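Local coordinates for venom allergen-like (VAL) 4 protein (Schistosoma mansoni, PDB 4P27) that probably binds lipids, as a presumably secreted schistosome member of the SCP/TAPS (CAP) superfamily that lacks the prototypical CAP motifs, at residues I27-P31 against Y95-F100; L36-N42 against N118-G124; K48-A53 against L135-N139. One frame throughout, in Å; residues are numbered along the deposited sequence.

Contact 1 of 3, residues I27-P31 against Y95-F100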
loop_
_atom_site.group_PDB
_atom_site.type_symbol
_atom_site.label_atom_id
_atom_site.label_comp_id
_atom_site.label_asym_id
_atom_site.label_seq_id
_atom_site.Cartn_x
_atom_site.Cartn_y
_atom_site.Cartn_z
ATOM N N ILE A 27 9.415 -7.105 -10.279
ATOM C CA ILE A 27 8.927 -7.915 -9.104
ATOM C C ILE A 27 8.976 -9.369 -9.472
ATOM O O ILE A 27 8.230 -9.753 -10.389
ATOM C CB ILE A 27 7.437 -7.615 -8.757
ATOM C CG1 ILE A 27 7.193 -6.092 -8.773
ATOM C CG2 ILE A 27 6.989 -8.347 -7.487
ATOM C CD1 ILE A 27 7.738 -5.364 -7.589
ATOM N N PRO A 28 9.805 -10.179 -8.781
ATOM C CA PRO A 28 10.044 -11.574 -9.209
ATOM C C PRO A 28 8.739 -12.378 -9.299
ATOM O O PRO A 28 7.911 -12.361 -8.369
ATOM C CB PRO A 28 10.927 -12.146 -8.055
ATOM C CG PRO A 28 11.789 -10.933 -7.686
ATOM C CD PRO A 28 10.762 -9.772 -7.716
ATOM N N GLY A 29 8.591 -13.088 -10.412
ATOM C CA GLY A 29 7.514 -14.084 -10.582
ATOM C C GLY A 29 6.176 -13.374 -10.797
ATOM O O GLY A 29 5.146 -13.994 -10.749
ATOM N N GLN A 30 6.156 -12.064 -11.010
ATOM C CA GLN A 30 4.819 -11.412 -11.153
ATOM C C GLN A 30 4.762 -10.874 -12.556
ATOM O O GLN A 30 5.708 -10.248 -12.938
ATOM C CB GLN A 30 4.657 -10.223 -10.139
ATOM C CG GLN A 30 4.449 -10.619 -8.661
ATOM C CD GLN A 30 3.284 -11.578 -8.470
ATOM O OE1 GLN A 30 2.305 -11.544 -9.199
ATOM N NE2 GLN A 30 3.374 -12.414 -7.444
ATOM N N PRO A 31 3.630 -11.023 -13.295
ATOM C CA PRO A 31 3.591 -10.415 -14.637
ATOM C C PRO A 31 3.730 -8.898 -14.573
ATOM O O PRO A 31 3.307 -8.300 -13.602
ATOM C CB PRO A 31 2.214 -10.823 -15.176
ATOM C CG PRO A 31 1.336 -10.915 -13.947
ATOM C CD PRO A 31 2.292 -11.525 -12.893
ATOM N N TYR A 95 4.246 -10.377 -2.253
ATOM C CA TYR A 95 4.150 -10.844 -3.624
ATOM C C TYR A 95 4.517 -12.346 -3.783
ATOM O O TYR A 95 4.089 -12.973 -4.747
ATOM C CB TYR A 95 5.025 -9.982 -4.577
ATOM C CG TYR A 95 6.518 -10.250 -4.527
ATOM C CD1 TYR A 95 7.069 -11.418 -5.083
ATOM C CD2 TYR A 95 7.388 -9.306 -3.971
ATOM C CE1 TYR A 95 8.446 -11.628 -5.078
ATOM C CE2 TYR A 95 8.747 -9.521 -3.919
ATOM C CZ TYR A 95 9.275 -10.672 -4.492
ATOM O OH TYR A 95 10.645 -10.845 -4.460
ATOM N N LYS A 96 5.289 -12.905 -2.836
ATOM C CA LYS A 96 5.591 -14.343 -2.842
ATOM C C LYS A 96 4.354 -15.205 -2.655
ATOM O O LYS A 96 4.411 -16.366 -2.951
ATOM C CB LYS A 96 6.595 -14.675 -1.779
ATOM C CG LYS A 96 7.922 -14.053 -2.126
ATOM C CD LYS A 96 8.845 -13.898 -0.939
ATOM C CE LYS A 96 10.212 -13.758 -1.567
ATOM N NZ LYS A 96 11.172 -13.053 -0.702
ATOM N N ASN A 97 3.251 -14.638 -2.164
ATOM C CA ASN A 97 2.098 -15.409 -1.829
ATOM C C ASN A 97 1.072 -15.258 -2.886
ATOM O O ASN A 97 0.007 -15.860 -2.776
ATOM C CB ASN A 97 1.485 -14.933 -0.515
ATOM C CG ASN A 97 2.474 -14.938 0.648
ATOM O OD1 ASN A 97 3.354 -15.781 0.727
ATOM N ND2 ASN A 97 2.322 -13.991 1.555
ATOM N N TYR A 98 1.318 -14.406 -3.880
ATOM C CA TYR A 98 0.196 -14.007 -4.774
ATOM C C TYR A 98 0.301 -14.684 -6.127
ATOM O O TYR A 98 1.335 -14.696 -6.677
ATOM C CB TYR A 98 0.129 -12.484 -4.941
ATOM C CG TYR A 98 -1.010 -12.070 -5.804
ATOM C CD1 TYR A 98 -2.362 -12.375 -5.440
ATOM C CD2 TYR A 98 -0.795 -11.412 -6.992
ATOM C CE1 TYR A 98 -3.409 -11.995 -6.206
ATOM C CE2 TYR A 98 -1.871 -11.012 -7.791
ATOM C CZ TYR A 98 -3.165 -11.317 -7.383
ATOM O OH TYR A 98 -4.212 -10.979 -8.181
ATOM N N ASN A 99 -0.766 -15.320 -6.614
ATOM C CA ASN A 99 -0.847 -15.805 -7.966
ATOM C C ASN A 99 -1.760 -14.992 -8.778
ATOM O O ASN A 99 -2.977 -15.129 -8.691
ATOM C CB ASN A 99 -1.337 -17.285 -8.013
ATOM C CG ASN A 99 -1.431 -17.880 -9.453
ATOM O OD1 ASN A 99 -1.557 -17.200 -10.448
ATOM N ND2 ASN A 99 -1.516 -19.167 -9.512
ATOM N N PHE A 100 -1.178 -14.224 -9.702
ATOM C CA PHE A 100 -1.967 -13.324 -10.505
ATOM C C PHE A 100 -2.946 -14.086 -11.432
ATOM O O PHE A 100 -4.137 -13.697 -11.614
ATOM C CB PHE A 100 -0.945 -12.473 -11.274
ATOM C CG PHE A 100 -1.542 -11.413 -12.120
ATOM C CD1 PHE A 100 -2.168 -11.736 -13.349
ATOM C CD2 PHE A 100 -1.501 -10.082 -11.710
ATOM C CE1 PHE A 100 -2.739 -10.749 -14.125
ATOM C CE2 PHE A 100 -2.121 -9.111 -12.486
ATOM C CZ PHE A 100 -2.688 -9.436 -13.701
HETATM O O HOH W 1 5.837 -13.952 -7.304
HETATM O O HOH W 2 1.618 -14.038 -10.389
#
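The amide of Q30 holds the polar centre of this contact. Its NE2 donates to the carbonyl oxygen of Y98 (NE2 to O 3.2 Å, nearly linear) and, more weakly because the angle is poor, to that of Y95 (NE2 to O 2.8 Å). The Y95 carbonyl also accepts the backbone N of Y98 at 3.2 Å, so it is shared between Y98 N and the Q30 amide at the turn from the 3-10 segment into strand 98-99. Two waters extend the polar network: one donates to P28 O (2.8 Å) and Y95 O (3.2 Å), the other donates to Q30 OE1 (2.8 Å) and accepts from F100 N (2.9 Å). A type II turn from I27 to Q30, closed by Q30 N to I27 O at 3.2 Å, with G29 at positive phi, shapes 27-31.

Around this polar centre, the neighbours of Q30 in its own segment pack on aromatic rings. I27 CG2 lies over a face of the Y95 ring, 3.8 Å from its centroid, and P28 CD packs 3.7 Å from Y95 CZ. Further along, P31 CG makes a second CH-pi contact, 3.6 Å from the centroid of the F100 ring. Beyond the pair, Y112 of helix 110-115 touches I27, Q30 and Y95. A side-chain amide, waters and CH-pi contacts, rather than strand pairing, therefore tie the loop after helix 6-22 to 95-100.

Contact 2 of 3, residues L36-N42 against N118-G124. With NAG (2-acetamido-2-deoxy-beta-D-glucopyranose), chain B.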
loop_
_atom_site.group_PDB
_atom_site.type_symbol
_atom_site.label_atom_id
_atom_site.label_comp_id
_atom_site.label_asym_id
_atom_site.label_seq_id
_atom_site.Cartn_x
_atom_site.Cartn_y
_atom_site.Cartn_z
ATOM N N LEU A 36 -0.344 1.875 -14.508
ATOM C CA LEU A 36 -0.719 2.102 -13.083
ATOM C C LEU A 36 -0.859 3.591 -13.013
ATOM O O LEU A 36 -0.054 4.297 -13.585
ATOM C CB LEU A 36 0.411 1.665 -12.148
ATOM C CG LEU A 36 0.746 0.199 -12.143
ATOM C CD1 LEU A 36 1.907 -0.004 -11.176
ATOM C CD2 LEU A 36 -0.462 -0.724 -11.864
ATOM N N THR A 37 -1.895 4.094 -12.362
ATOM C CA THR A 37 -1.981 5.491 -12.164
ATOM C C THR A 37 -0.783 5.955 -11.288
ATOM O O THR A 37 -0.384 5.216 -10.337
ATOM C CB THR A 37 -3.332 5.754 -11.473
ATOM O OG1 THR A 37 -4.315 5.162 -12.302
ATOM C CG2 THR A 37 -3.661 7.241 -11.368
ATOM N N LYS A 38 -0.236 7.150 -11.558
ATOM C CA LYS A 38 0.807 7.789 -10.712
ATOM C C LYS A 38 0.207 8.168 -9.382
ATOM O O LYS A 38 -0.833 8.835 -9.361
ATOM C CB LYS A 38 1.352 9.130 -11.282
ATOM C CG LYS A 38 2.144 9.052 -12.568
ATOM C CD LYS A 38 3.403 8.219 -12.433
ATOM C CE LYS A 38 3.563 7.376 -13.682
ATOM N NZ LYS A 38 4.960 7.548 -14.176
ATOM N N LEU A 39 0.879 7.807 -8.282
ATOM C CA LEU A 39 0.348 8.105 -6.961
ATOM C C LEU A 39 0.592 9.555 -6.651
ATOM O O LEU A 39 1.664 9.974 -6.847
ATOM C CB LEU A 39 1.134 7.295 -5.922
ATOM C CG LEU A 39 0.836 5.832 -5.855
ATOM C CD1 LEU A 39 1.629 5.181 -4.687
ATOM C CD2 LEU A 39 -0.685 5.595 -5.717
ATOM N N LYS A 40 -0.352 10.275 -6.075
ATOM C CA LYS A 40 -0.087 11.594 -5.526
ATOM C C LYS A 40 -0.362 11.590 -4.037
ATOM O O LYS A 40 -1.328 11.002 -3.590
ATOM C CB LYS A 40 -1.036 12.613 -6.159
ATOM C CG LYS A 40 -0.644 12.886 -7.596
ATOM C CD LYS A 40 -1.810 13.422 -8.423
ATOM C CE LYS A 40 -2.977 13.912 -7.571
ATOM N NZ LYS A 40 -4.083 12.939 -7.790
ATOM N N TRP A 41 0.496 12.240 -3.276
ATOM C CA TRP A 41 0.327 12.304 -1.843
ATOM C C TRP A 41 -0.873 13.119 -1.513
ATOM O O TRP A 41 -1.132 14.049 -2.196
ATOM C CB TRP A 41 1.542 13.006 -1.243
ATOM C CG TRP A 41 1.527 12.954 0.248
ATOM C CD1 TRP A 41 1.063 13.918 1.103
ATOM C CD2 TRP A 41 1.965 11.861 1.059
ATOM N NE1 TRP A 41 1.230 13.495 2.431
ATOM C CE2 TRP A 41 1.797 12.245 2.418
ATOM C CE3 TRP A 41 2.534 10.612 0.773
ATOM C CZ2 TRP A 41 2.139 11.395 3.502
ATOM C CZ3 TRP A 41 2.911 9.756 1.895
ATOM C CH2 TRP A 41 2.715 10.178 3.203
ATOM N N ASN A 42 -1.594 12.824 -0.446
ATOM C CA ASN A 42 -2.818 13.545 -0.158
ATOM C C ASN A 42 -2.874 13.801 1.320
ATOM O O ASN A 42 -2.704 12.879 2.145
ATOM C CB ASN A 42 -4.038 12.765 -0.519
ATOM C CG ASN A 42 -5.318 13.497 -0.137
ATOM O OD1 ASN A 42 -5.858 13.409 0.965
ATOM N ND2 ASN A 42 -5.862 14.180 -1.112
ATOM N N ASN A 118 -3.862 -0.712 -9.582
ATOM C CA ASN A 118 -3.715 0.225 -10.732
ATOM C C ASN A 118 -4.593 1.490 -10.693
ATOM O O ASN A 118 -4.152 2.548 -11.169
ATOM C CB ASN A 118 -3.909 -0.519 -12.064
ATOM C CG ASN A 118 -5.365 -0.902 -12.298
ATOM O OD1 ASN A 118 -6.168 -1.096 -11.338
ATOM N ND2 ASN A 118 -5.707 -1.083 -13.563
ATOM N N THR A 119 -5.809 1.432 -10.127
ATOM C CA THR A 119 -6.654 2.681 -10.119
ATOM C C THR A 119 -6.379 3.596 -8.928
ATOM O O THR A 119 -6.859 4.720 -8.869
ATOM C CB THR A 119 -8.160 2.385 -10.019
ATOM O OG1 THR A 119 -8.392 1.433 -8.994
ATOM C CG2 THR A 119 -8.714 1.725 -11.392
ATOM N N THR A 120 -5.618 3.117 -7.940
ATOM C CA THR A 120 -5.291 3.977 -6.808
ATOM C C THR A 120 -4.500 5.221 -7.262
ATOM O O THR A 120 -3.495 5.115 -7.962
ATOM C CB THR A 120 -4.462 3.172 -5.741
ATOM O OG1 THR A 120 -5.248 2.069 -5.264
ATOM C CG2 THR A 120 -4.057 4.120 -4.607
ATOM N N GLU A 121 -4.872 6.386 -6.739
ATOM C CA GLU A 121 -4.393 7.644 -7.237
ATOM C C GLU A 121 -3.736 8.424 -6.107
ATOM O O GLU A 121 -2.764 9.154 -6.324
ATOM C CB GLU A 121 -5.614 8.439 -7.706
ATOM C CG GLU A 121 -5.189 9.805 -8.171
ATOM C CD GLU A 121 -5.770 10.137 -9.519
ATOM O OE1 GLU A 121 -6.831 9.588 -9.828
ATOM O OE2 GLU A 121 -5.158 10.921 -10.260
ATOM N N GLU A 122 -4.363 8.381 -4.944
ATOM C CA GLU A 122 -3.959 9.190 -3.793
ATOM C C GLU A 122 -3.454 8.240 -2.718
ATOM O O GLU A 122 -4.079 7.180 -2.431
ATOM C CB GLU A 122 -5.128 9.981 -3.225
ATOM C CG GLU A 122 -5.935 10.622 -4.316
ATOM C CD GLU A 122 -5.814 12.096 -4.308
ATOM O OE1 GLU A 122 -4.716 12.644 -4.058
ATOM O OE2 GLU A 122 -6.864 12.696 -4.523
ATOM N N ILE A 123 -2.378 8.644 -2.085
ATOM C CA ILE A 123 -1.885 7.929 -0.906
ATOM C C ILE A 123 -1.610 8.951 0.223
ATOM O O ILE A 123 -1.122 10.041 -0.028
ATOM C CB ILE A 123 -0.645 7.131 -1.274
ATOM C CG1 ILE A 123 -0.121 6.353 -0.044
ATOM C CG2 ILE A 123 0.448 8.070 -1.749
ATOM C CD1 ILE A 123 1.082 5.460 -0.367
ATOM N N GLY A 124 -1.903 8.633 1.458
ATOM C CA GLY A 124 -1.212 9.340 2.531
ATOM C C GLY A 124 -1.078 8.456 3.771
ATOM O O GLY A 124 -2.006 7.719 4.095
HETATM C C1 NAG B . -6.936 -1.292 -14.131
HETATM C C2 NAG B . -7.277 -0.550 -15.434
HETATM C C3 NAG B . -8.550 -1.022 -16.064
HETATM C C4 NAG B . -8.488 -2.519 -16.181
HETATM C C5 NAG B . -8.355 -3.107 -14.794
HETATM C C6 NAG B . -8.469 -4.604 -14.896
HETATM C C7 NAG B . -6.379 1.635 -15.225
HETATM C C8 NAG B . -6.619 3.057 -14.896
HETATM N N2 NAG B . -7.424 0.861 -15.255
HETATM O O3 NAG B . -8.692 -0.408 -17.338
HETATM O O4 NAG B . -9.658 -2.979 -16.786
HETATM O O5 NAG B . -7.126 -2.688 -14.232
HETATM O O6 NAG B . -8.241 -5.227 -13.656
HETATM O O7 NAG B . -5.268 1.250 -15.425
#
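N118 begins the pairing: its carbonyl oxygen accepts both T37 N (3.0 Å) and T37 OG1 (2.9 Å), while its CB meets L36 CD2 at 3.5 Å. Its own side chain leads away to the N-linked glycan, with ND2 bonded to NAG C1. T120 follows, its CG2 3.8 Å from L39 CD2. At E121 the main chain joins in again, O accepting K40 N at 2.7 Å, and its carboxylate forms a salt bridge with K40, OE2 to NZ 3.4 Å, whose hydrogen bond is weak. E122 adds a longer one, OE1 to K40 NZ at 3.8 Å; both glutamates face A141 of the next strand in a classic beta bulge. I123 continues the parallel ladder, its N donating to K40 O (3.0 Å) and its O accepting N42 N (2.9 Å). G124 closes the run with its CA 4.0 Å above the centroid of the six-membered ring of W41, and a side chain here would collide with N42 O.

Strand 40-41 is an outermost strand of the chain's mixed sheet, beside strand 122-130, which has strand 133-141 on its other flank. L39 and I123 both pack on H15 of helix 6-22, and N42, its OD1 hydrogen-bonded to L45 N, caps the start of helix 43-54.

Contact 3 of 3, residues K48-A53 against L135-N139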
loop_
_atom_site.group_PDB
_atom_site.type_symbol
_atom_site.label_atom_id
_atom_site.label_comp_id
_atom_site.label_asym_id
_atom_site.label_seq_id
_atom_site.Cartn_x
_atom_site.Cartn_y
_atom_site.Cartn_z
ATOM N N LYS A 48 -5.502 11.616 8.413
ATOM C CA LYS A 48 -6.423 10.649 9.014
ATOM C C LYS A 48 -5.624 9.429 9.439
ATOM O O LYS A 48 -5.879 8.849 10.526
ATOM C CB LYS A 48 -7.591 10.318 8.131
ATOM C CG LYS A 48 -8.587 11.518 8.152
ATOM C CD LYS A 48 -9.644 11.457 9.258
ATOM C CE LYS A 48 -10.269 10.069 9.291
ATOM N NZ LYS A 48 -11.286 9.966 10.349
ATOM N N ALA A 49 -4.607 9.131 8.627
ATOM C CA ALA A 49 -3.731 7.949 8.864
ATOM C C ALA A 49 -3.062 8.179 10.201
ATOM O O ALA A 49 -2.940 7.266 11.031
ATOM C CB ALA A 49 -2.675 7.811 7.777
ATOM N N LYS A 50 -2.605 9.409 10.388
ATOM C CA LYS A 50 -1.842 9.802 11.602
ATOM C C LYS A 50 -2.697 9.823 12.885
ATOM O O LYS A 50 -2.281 9.305 13.906
ATOM C CB LYS A 50 -1.252 11.212 11.385
ATOM C CG LYS A 50 -0.139 11.512 12.368
ATOM C CD LYS A 50 1.177 11.685 11.624
ATOM C CE LYS A 50 1.394 13.104 11.052
ATOM N NZ LYS A 50 1.966 14.026 12.072
ATOM N N GLN A 51 -3.919 10.394 12.827
ATOM C CA GLN A 51 -4.834 10.298 13.955
ATOM C C GLN A 51 -5.059 8.837 14.344
ATOM O O GLN A 51 -5.102 8.530 15.528
ATOM C CB GLN A 51 -6.214 10.963 13.630
ATOM C CG GLN A 51 -6.086 12.490 13.427
ATOM C CD GLN A 51 -7.317 13.074 12.743
ATOM O OE1 GLN A 51 -7.276 13.515 11.583
ATOM N NE2 GLN A 51 -8.430 13.045 13.450
ATOM N N GLN A 52 -5.232 7.947 13.349
ATOM C CA GLN A 52 -5.410 6.522 13.617
ATOM C C GLN A 52 -4.102 6.009 14.249
ATOM O O GLN A 52 -4.140 5.339 15.267
ATOM C CB GLN A 52 -5.603 5.741 12.350
ATOM C CG GLN A 52 -5.823 4.245 12.585
ATOM C CD GLN A 52 -6.408 3.554 11.354
ATOM O OE1 GLN A 52 -7.039 4.200 10.529
ATOM N NE2 GLN A 52 -6.234 2.232 11.260
ATOM N N ALA A 53 -2.953 6.283 13.648
ATOM C CA ALA A 53 -1.768 5.628 14.166
ATOM C C ALA A 53 -1.446 6.116 15.628
ATOM O O ALA A 53 -0.853 5.356 16.416
ATOM C CB ALA A 53 -0.561 5.921 13.303
ATOM N N LEU A 135 3.333 1.874 14.963
ATOM C CA LEU A 135 2.119 1.633 14.210
ATOM C C LEU A 135 2.178 2.529 12.938
ATOM O O LEU A 135 2.207 3.742 13.043
ATOM C CB LEU A 135 0.924 1.984 15.071
ATOM C CG LEU A 135 -0.429 1.675 14.354
ATOM C CD1 LEU A 135 -0.504 0.253 13.792
ATOM C CD2 LEU A 135 -1.491 1.788 15.391
ATOM N N ILE A 136 2.320 1.906 11.768
ATOM C CA ILE A 136 2.239 2.605 10.469
ATOM C C ILE A 136 0.880 2.333 9.750
ATOM O O ILE A 136 0.454 1.157 9.677
ATOM C CB ILE A 136 3.351 2.102 9.595
ATOM C CG1 ILE A 136 4.684 2.281 10.351
ATOM C CG2 ILE A 136 3.323 2.801 8.222
ATOM C CD1 ILE A 136 5.738 1.319 9.853
ATOM N N VAL A 137 0.187 3.419 9.344
ATOM C CA VAL A 137 -1.115 3.385 8.672
ATOM C C VAL A 137 -0.863 4.061 7.330
ATOM O O VAL A 137 -0.398 5.191 7.347
ATOM C CB VAL A 137 -2.166 4.170 9.437
ATOM C CG1 VAL A 137 -3.552 4.154 8.739
ATOM C CG2 VAL A 137 -2.266 3.611 10.879
ATOM N N CYS A 138 -1.097 3.359 6.199
ATOM C CA CYS A 138 -1.216 4.014 4.854
ATOM C C CYS A 138 -2.630 3.901 4.404
ATOM O O CYS A 138 -3.212 2.795 4.511
ATOM C CB CYS A 138 -0.333 3.365 3.793
ATOM S SG CYS A 138 1.410 3.833 3.952
ATOM N N ASN A 139 -3.171 5.048 3.991
ATOM C CA ASN A 139 -4.486 5.154 3.357
ATOM C C ASN A 139 -4.303 5.388 1.893
ATOM O O ASN A 139 -3.357 6.082 1.470
ATOM C CB ASN A 139 -5.376 6.240 3.937
ATOM C CG ASN A 139 -5.796 5.928 5.339
ATOM O OD1 ASN A 139 -6.050 4.779 5.636
ATOM N ND2 ASN A 139 -5.836 6.962 6.244
HETATM O O HOH W 3 -7.481 6.428 8.770
#
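A helix packs here on the face of a beta-sheet, in a buried contact of helix 43-54 with strand 133-141. The short segments run roughly antiparallel, at 152°, and their axes approach to 7.6 Å. The close approach is consistent with the small A49 and A53 at the interface. These two, one turn apart, straddle V137: A49 CB is 3.9 Å from V137 CG1 and A53 CB 3.8 Å from V137 CG2. The same methyls also reach the strand backbone, A49 CB to V137 O and A53 CB to L135 O, both at 3.5 Å. Q52 lays its amide carbon, CD, 3.9 Å from V137 CG1.

Strand alternation sends L135, V137 and N139 to the helix, whereas I136 and C138 point away, C138 into its disulfide with C125. The polar link is indirect: one water donates to Q52 OE1 (2.9 Å) and accepts from N139 ND2 (3.1 Å). Both side chains also hydrogen-bond to Q76 of strand 75-81, and N139 ND2 donates to L45 O. I136 and C138 meet helix 84-93 on the reverse face, where C138 also touches helix 6-22. Helices thus cover both faces of the sheet, the three-layer alpha-beta-alpha sandwich of the CAP fold.

Contacts 2 and 3 share the central sheet and touch, G124 O lying 2.9 Å from N139 N in a probable hydrogen bond between neighbouring strands; contact 1 stands apart, its centre about 21 Å from that of contact 2 and 27 Å from that of contact 3. Contact 3 is the most buried and rests on close apolar packing, with a single water between polar side chains. Contact 2, only partly buried, combines parallel backbone pairing with a salt-bridge network involving exposed K40. Contact 1, also partly buried, relies on one amide, waters and CH-pi contacts. In sequence, the first segments run from loop through edge strand to helix.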